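Local coordinates for phosphotriesterase family protein (Listeria monocytogenes serotype 4b str. H7858, PDB 3PNZ), which probably hydrolyses phosphorylated sugar lactones, as a zinc-dependent lactonase of the amidohydrolase superfamily, at residues A[4-8]-A[148-152]; A[19-25]-A[62-67]. One frame throughout, in Å; residues are numbered along the deposited sequence.

Contact 1 of 2, residues A[4-8]-A[148-152]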
loop_
_atom_site.group_PDB
_atom_site.type_symbol
_atom_site.label_atom_id
_atom_site.label_comp_id
_atom_site.label_asym_id
_atom_site.label_seq_id
_atom_site.Cartn_x
_atom_site.Cartn_y
_atom_site.Cartn_z
ATOM N N ILE A 4 -3.180 -12.374 -9.620
ATOM C CA ILE A 4 -3.326 -11.138 -8.849
ATOM C C ILE A 4 -4.796 -10.717 -8.882
ATOM O O ILE A 4 -5.433 -10.724 -9.948
ATOM C CB ILE A 4 -2.432 -10.004 -9.412
ATOM C CG1 ILE A 4 -0.959 -10.337 -9.183
ATOM C CG2 ILE A 4 -2.779 -8.669 -8.758
ATOM C CD1 ILE A 4 -0.121 -10.297 -10.421
ATOM N N ARG A 5 -5.339 -10.369 -7.718
ATOM C CA ARG A 5 -6.753 -10.039 -7.605
ATOM C C ARG A 5 -6.982 -8.540 -7.750
ATOM O O ARG A 5 -6.589 -7.746 -6.884
ATOM C CB ARG A 5 -7.328 -10.557 -6.281
ATOM C CG ARG A 5 -8.763 -10.155 -6.017
ATOM C CD ARG A 5 -9.473 -11.151 -5.103
ATOM N NE ARG A 5 -9.557 -12.467 -5.742
ATOM C CZ ARG A 5 -9.998 -13.571 -5.152
ATOM N NH1 ARG A 5 -10.411 -13.546 -3.892
ATOM N NH2 ARG A 5 -10.015 -14.712 -5.827
ATOM N N THR A 6 -7.598 -8.157 -8.865
ATOM C CA THR A 6 -7.920 -6.755 -9.128
ATOM C C THR A 6 -9.425 -6.535 -8.983
ATOM O O THR A 6 -10.193 -7.484 -8.886
ATOM C CB THR A 6 -7.487 -6.301 -10.540
ATOM O OG1 THR A 6 -8.381 -6.840 -11.520
ATOM C CG2 THR A 6 -6.040 -6.719 -10.856
ATOM N N PHE A 7 -9.840 -5.272 -8.965
ATOM C CA PHE A 7 -11.251 -4.932 -8.847
ATOM C C PHE A 7 -12.091 -5.615 -9.923
ATOM O O PHE A 7 -13.237 -5.977 -9.671
ATOM C CB PHE A 7 -11.450 -3.419 -8.947
ATOM C CG PHE A 7 -11.324 -2.696 -7.631
ATOM C CD1 PHE A 7 -10.693 -3.290 -6.551
ATOM C CD2 PHE A 7 -11.852 -1.422 -7.478
ATOM C CE1 PHE A 7 -10.586 -2.620 -5.338
ATOM C CE2 PHE A 7 -11.740 -0.743 -6.275
ATOM C CZ PHE A 7 -11.107 -1.341 -5.206
ATOM N N TYR A 8 -11.526 -5.778 -11.113
ATOM C CA TYR A 8 -12.290 -6.345 -12.229
ATOM C C TYR A 8 -11.848 -7.747 -12.648
ATOM O O TYR A 8 -12.049 -8.154 -13.796
ATOM C CB TYR A 8 -12.305 -5.390 -13.425
ATOM C CG TYR A 8 -13.291 -4.266 -13.231
ATOM C CD1 TYR A 8 -14.651 -4.474 -13.434
ATOM C CD2 TYR A 8 -12.872 -3.004 -12.823
ATOM C CE1 TYR A 8 -15.566 -3.459 -13.242
ATOM C CE2 TYR A 8 -13.784 -1.977 -12.633
ATOM C CZ TYR A 8 -15.129 -2.212 -12.847
ATOM O OH TYR A 8 -16.048 -1.205 -12.661
ATOM N N TYR A 148 -16.456 -5.523 -5.428
ATOM C CA TYR A 148 -15.050 -5.364 -5.773
ATOM C C TYR A 148 -14.168 -5.884 -4.646
ATOM O O TYR A 148 -14.129 -5.306 -3.562
ATOM C CB TYR A 148 -14.753 -3.898 -6.109
ATOM C CG TYR A 148 -15.704 -3.381 -7.169
ATOM C CD1 TYR A 148 -15.576 -3.784 -8.494
ATOM C CD2 TYR A 148 -16.747 -2.525 -6.841
ATOM C CE1 TYR A 148 -16.462 -3.334 -9.472
ATOM C CE2 TYR A 148 -17.633 -2.069 -7.809
ATOM C CZ TYR A 148 -17.484 -2.477 -9.120
ATOM O OH TYR A 148 -18.360 -2.026 -10.088
ATOM N N LYS A 149 -13.480 -6.989 -4.907
ATOM C CA LYS A 149 -12.708 -7.672 -3.875
ATOM C C LYS A 149 -11.313 -7.080 -3.724
ATOM O O LYS A 149 -10.725 -6.611 -4.687
ATOM C CB LYS A 149 -12.575 -9.157 -4.206
ATOM C CG LYS A 149 -13.893 -9.849 -4.544
ATOM C CD LYS A 149 -13.642 -11.266 -5.021
ATOM C CE LYS A 149 -14.853 -11.830 -5.731
ATOM N NZ LYS A 149 -14.487 -13.080 -6.450
ATOM N N ALA A 150 -10.785 -7.139 -2.509
ATOM C CA ALA A 150 -9.409 -6.737 -2.248
ATOM C C ALA A 150 -8.423 -7.813 -2.699
ATOM O O ALA A 150 -8.741 -9.012 -2.702
ATOM C CB ALA A 150 -9.233 -6.462 -0.774
ATOM N N GLY A 151 -7.216 -7.378 -3.057
ATOM C CA GLY A 151 -6.171 -8.276 -3.512
ATOM C C GLY A 151 -4.967 -8.323 -2.585
ATOM O O GLY A 151 -3.965 -8.961 -2.884
ATOM N N GLN A 152 -5.053 -7.622 -1.460
ATOM C CA GLN A 152 -4.039 -7.766 -0.417
ATOM C C GLN A 152 -4.648 -7.437 0.939
ATOM O O GLN A 152 -5.708 -6.822 1.011
ATOM C CB GLN A 152 -2.811 -6.897 -0.710
ATOM C CG GLN A 152 -2.994 -5.415 -0.420
ATOM C CD GLN A 152 -1.692 -4.625 -0.542
ATOM O OE1 GLN A 152 -0.605 -5.197 -0.670
ATOM N NE2 GLN A 152 -1.802 -3.308 -0.498
HETATM O O HOH W 1 -3.558 -9.811 -5.480
HETATM O O HOH W 2 -8.298 -5.808 -5.822
HETATM O O HOH W 3 -13.442 -7.918 -7.689
#

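Contact 2 of 2, residues A[19-25]-A[62-67]. With ZN (zinc ion), chain I.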
loop_
_atom_site.group_PDB
_atom_site.type_symbol
_atom_site.label_atom_id
_atom_site.label_comp_id
_atom_site.label_asym_id
_atom_site.label_seq_id
_atom_site.Cartn_x
_atom_site.Cartn_y
_atom_site.Cartn_z
ATOM N N THR A 19 3.626 -0.997 -12.507
ATOM C CA THR A 19 2.790 -0.898 -11.312
ATOM C C THR A 19 3.339 0.085 -10.281
ATOM O O THR A 19 4.537 0.067 -9.984
ATOM C CB THR A 19 2.680 -2.275 -10.594
ATOM O OG1 THR A 19 2.071 -3.239 -11.467
ATOM C CG2 THR A 19 1.844 -2.165 -9.315
ATOM N N TYR A 20 2.460 0.924 -9.743
ATOM C CA TYR A 20 2.753 1.688 -8.523
ATOM C C TYR A 20 2.258 0.869 -7.345
ATOM O O TYR A 20 1.076 0.548 -7.271
ATOM C CB TYR A 20 2.009 3.031 -8.516
ATOM C CG TYR A 20 2.562 4.133 -9.403
ATOM C CD1 TYR A 20 3.782 4.010 -10.055
ATOM C CD2 TYR A 20 1.851 5.312 -9.570
ATOM C CE1 TYR A 20 4.274 5.035 -10.868
ATOM C CE2 TYR A 20 2.331 6.342 -10.371
ATOM C CZ TYR A 20 3.539 6.203 -11.015
ATOM O OH TYR A 20 4.000 7.238 -11.814
ATOM N N SER A 21 3.145 0.569 -6.404
ATOM C CA SER A 21 2.859 -0.414 -5.356
ATOM C C SER A 21 2.168 0.077 -4.074
ATOM O O SER A 21 1.825 -0.738 -3.227
ATOM C CB SER A 21 4.139 -1.165 -4.983
ATOM O OG SER A 21 4.577 -1.983 -6.053
ATOM N N HIS A 22 1.967 1.384 -3.922
ATOM C CA HIS A 22 1.287 1.916 -2.739
ATOM C C HIS A 22 0.758 3.318 -3.015
ATOM O O HIS A 22 1.516 4.286 -2.989
ATOM C CB HIS A 22 2.222 1.957 -1.520
ATOM C CG HIS A 22 1.557 2.435 -0.264
ATOM N ND1 HIS A 22 1.401 1.632 0.845
ATOM C CD2 HIS A 22 0.989 3.624 0.054
ATOM C CE1 HIS A 22 0.778 2.308 1.794
ATOM N NE2 HIS A 22 0.516 3.518 1.339
ATOM N N GLU A 23 -0.539 3.423 -3.295
ATOM C CA GLU A 23 -1.143 4.723 -3.573
ATOM C C GLU A 23 -2.490 4.886 -2.893
ATOM O O GLU A 23 -3.021 3.947 -2.306
ATOM C CB GLU A 23 -1.329 4.932 -5.082
ATOM C CG GLU A 23 -0.042 4.866 -5.899
ATOM C CD GLU A 23 0.910 6.019 -5.598
ATOM O OE1 GLU A 23 0.449 7.057 -5.071
ATOM O OE2 GLU A 23 2.114 5.890 -5.910
ATOM N N HIS A 24 -3.031 6.098 -2.980
ATOM C CA HIS A 24 -4.428 6.368 -2.621
ATOM C C HIS A 24 -5.057 7.126 -3.770
ATOM O O HIS A 24 -4.376 7.864 -4.465
ATOM C CB HIS A 24 -4.515 7.156 -1.315
ATOM C CG HIS A 24 -3.854 6.453 -0.176
ATOM N ND1 HIS A 24 -4.496 5.496 0.576
ATOM C CD2 HIS A 24 -2.583 6.508 0.286
ATOM C CE1 HIS A 24 -3.661 5.014 1.479
ATOM N NE2 HIS A 24 -2.492 5.608 1.319
ATOM N N ILE A 25 -6.350 6.913 -4.000
ATOM C CA ILE A 25 -6.981 7.443 -5.206
ATOM C C ILE A 25 -8.202 8.300 -4.885
ATOM O O ILE A 25 -8.256 9.485 -5.231
ATOM C CB ILE A 25 -7.376 6.303 -6.165
ATOM C CG1 ILE A 25 -6.155 5.447 -6.485
ATOM C CG2 ILE A 25 -7.967 6.878 -7.452
ATOM C CD1 ILE A 25 -6.489 4.159 -7.248
ATOM N N THR A 62 -1.085 -0.663 -13.638
ATOM C CA THR A 62 -1.714 -1.049 -12.387
ATOM C C THR A 62 -1.357 -0.104 -11.243
ATOM O O THR A 62 -0.219 0.334 -11.131
ATOM C CB THR A 62 -1.275 -2.466 -11.979
ATOM O OG1 THR A 62 -1.652 -3.391 -13.010
ATOM C CG2 THR A 62 -1.908 -2.884 -10.647
ATOM N N ILE A 63 -2.343 0.186 -10.409
ATOM C CA ILE A 63 -2.109 0.881 -9.148
ATOM C C ILE A 63 -2.596 0.035 -7.989
ATOM O O ILE A 63 -3.740 -0.432 -7.978
ATOM C CB ILE A 63 -2.821 2.251 -9.108
ATOM C CG1 ILE A 63 -2.236 3.186 -10.168
ATOM C CG2 ILE A 63 -2.723 2.867 -7.705
ATOM C CD1 ILE A 63 -3.022 4.476 -10.323
ATOM N N VAL A 64 -1.716 -0.180 -7.016
ATOM C CA VAL A 64 -2.107 -0.825 -5.775
ATOM C C VAL A 64 -2.626 0.259 -4.837
ATOM O O VAL A 64 -1.876 1.136 -4.406
ATOM C CB VAL A 64 -0.933 -1.584 -5.119
ATOM C CG1 VAL A 64 -1.392 -2.256 -3.833
ATOM C CG2 VAL A 64 -0.381 -2.629 -6.086
ATOM N N ASP A 65 -3.920 0.198 -4.548
ATOM C CA ASP A 65 -4.594 1.193 -3.725
ATOM C C ASP A 65 -4.593 0.724 -2.283
ATOM O O ASP A 65 -5.284 -0.223 -1.932
ATOM C CB ASP A 65 -6.028 1.364 -4.218
ATOM C CG ASP A 65 -6.802 2.407 -3.434
ATOM O OD1 ASP A 65 -6.370 2.781 -2.318
ATOM O OD2 ASP A 65 -7.852 2.852 -3.937
ATOM N N ALA A 66 -3.815 1.397 -1.439
ATOM C CA ALA A 66 -3.578 0.917 -0.088
ATOM C C ALA A 66 -4.609 1.419 0.925
ATOM O O ALA A 66 -4.436 1.242 2.129
ATOM C CB ALA A 66 -2.159 1.297 0.357
ATOM N N THR A 67 -5.690 2.017 0.434
ATOM C CA THR A 67 -6.723 2.565 1.311
ATOM C C THR A 67 -7.437 1.450 2.065
ATOM O O THR A 67 -8.096 0.595 1.453
ATOM C CB THR A 67 -7.760 3.388 0.513
ATOM O OG1 THR A 67 -7.083 4.343 -0.318
ATOM C CG2 THR A 67 -8.727 4.101 1.453
HETATM ZN ZN ZN I . -0.680 5.039 2.219
HETATM O O HOH W 4 -8.340 5.238 -2.738
#

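Contact 1 of 2, residues A[4-8]-A[148-152]
The touching parts of the two segments, 5-8 and 148-151, run in roughly opposite directions, 155° apart. The CA atoms of Arg5 and Gly151 are 4.5 Å apart, those of Phe7 and Tyr148 4.9 Å. Three waters join the backbones in place of direct hydrogen bonds. Water 1 links Arg5 N to Gly151 O, water 2 Arg5 O to Lys149 O, and water 3 Phe7 O to Lys149 N. Gly151 CA makes a CA-H...O contact with Arg5 O at 3.4 Å; a CB there would clash with that oxygen. Arg5 lays its CD 3.8 Å from Lys149 CB, and its guanidinium forms salt bridges with Asp10 and Glu140. Tyr148 CB sits over the face of the Phe7 ring, a CH-pi contact. The edge of the Tyr148 ring meets the face of Tyr8 in a T-shaped stack, with centroids 5.4 Å apart. This aromatic cluster packs against helix 75-85. The contact is a water-mediated joint between the N-terminal beta hairpin, strands 4-6 and 9-11, and barrel strand 150-152.

Contact 2 of 2, residues A[19-25]-A[62-67]
Strands 19-23 and 62-65 lie parallel, with a beta bulge between Tyr20 and Glu23. Tyr20 N bonds to Thr62 O (3.1 Å) and Val64 N to Tyr20 O (2.9 Å). Beyond the bulge, Glu23 N bonds to Val64 O (2.9 Å) and Ala66 N to Glu23 O (2.8 Å).

His22 is a t rotamer and His24 an m rotamer. Their CA-to-CB bonds start in different directions, yet both NE2 atoms reach the same zinc at 2.1 Å. Ala66 CB lies over the face of the His22 ring, 3.5 Å from its centroid. His24 ND1 donates to Thr67 OG1 (3.0 Å), and this hydroxyl donates to Asp65 OD1 (2.6 Å). Asp65 OD1 also accepts from Thr67 N (2.9 Å), which makes an Asx turn. Water 4 joins Ile25 N, Asp65 OD2 and Thr67 OG1. Glu23, m at chi1 and chi2, turns its carboxylate away from strand 62-65 to Ser270, Gly271 and Thr273. Ile25 CD1 packs 4.0 Å from Ile63 CG2.

Both histidines bind zinc through NE2, in the His-X-His motif of the amidohydrolase superfamily. Carboxylated Lys154 and Asp272 are further ligands of this metal. With ND1 donating to Thr67 OG1, His24 NE2 has its lone pair for the zinc. The relay from His24 through Thr67 to Asp65 probably helps hold the ring in this orientation.

Overall arrangement
The centres of contacts 1 and 2 lie about 12 Å apart. They share one parallel sheet, ordered 19-23, 62-65, 88-92, 150-152, which forms part of the TIM barrel. Contact 2 pairs the first two strands at one end of that order; contact 1 joins the strand at the other end to the N-terminal hairpin. Along the chain, contact 2 is nested within the loop that contact 1 closes. They touch where Gln152 NE2 packs 3.5 Å from Val64 CG1. Helix 75-85 packs against side chains of both. Contact 2 is nearer the chain centre and carries zinc ligands. Strand 150-152 of contact 1 leads directly to Lys154, the carboxylated lysine that binds both zinc ions.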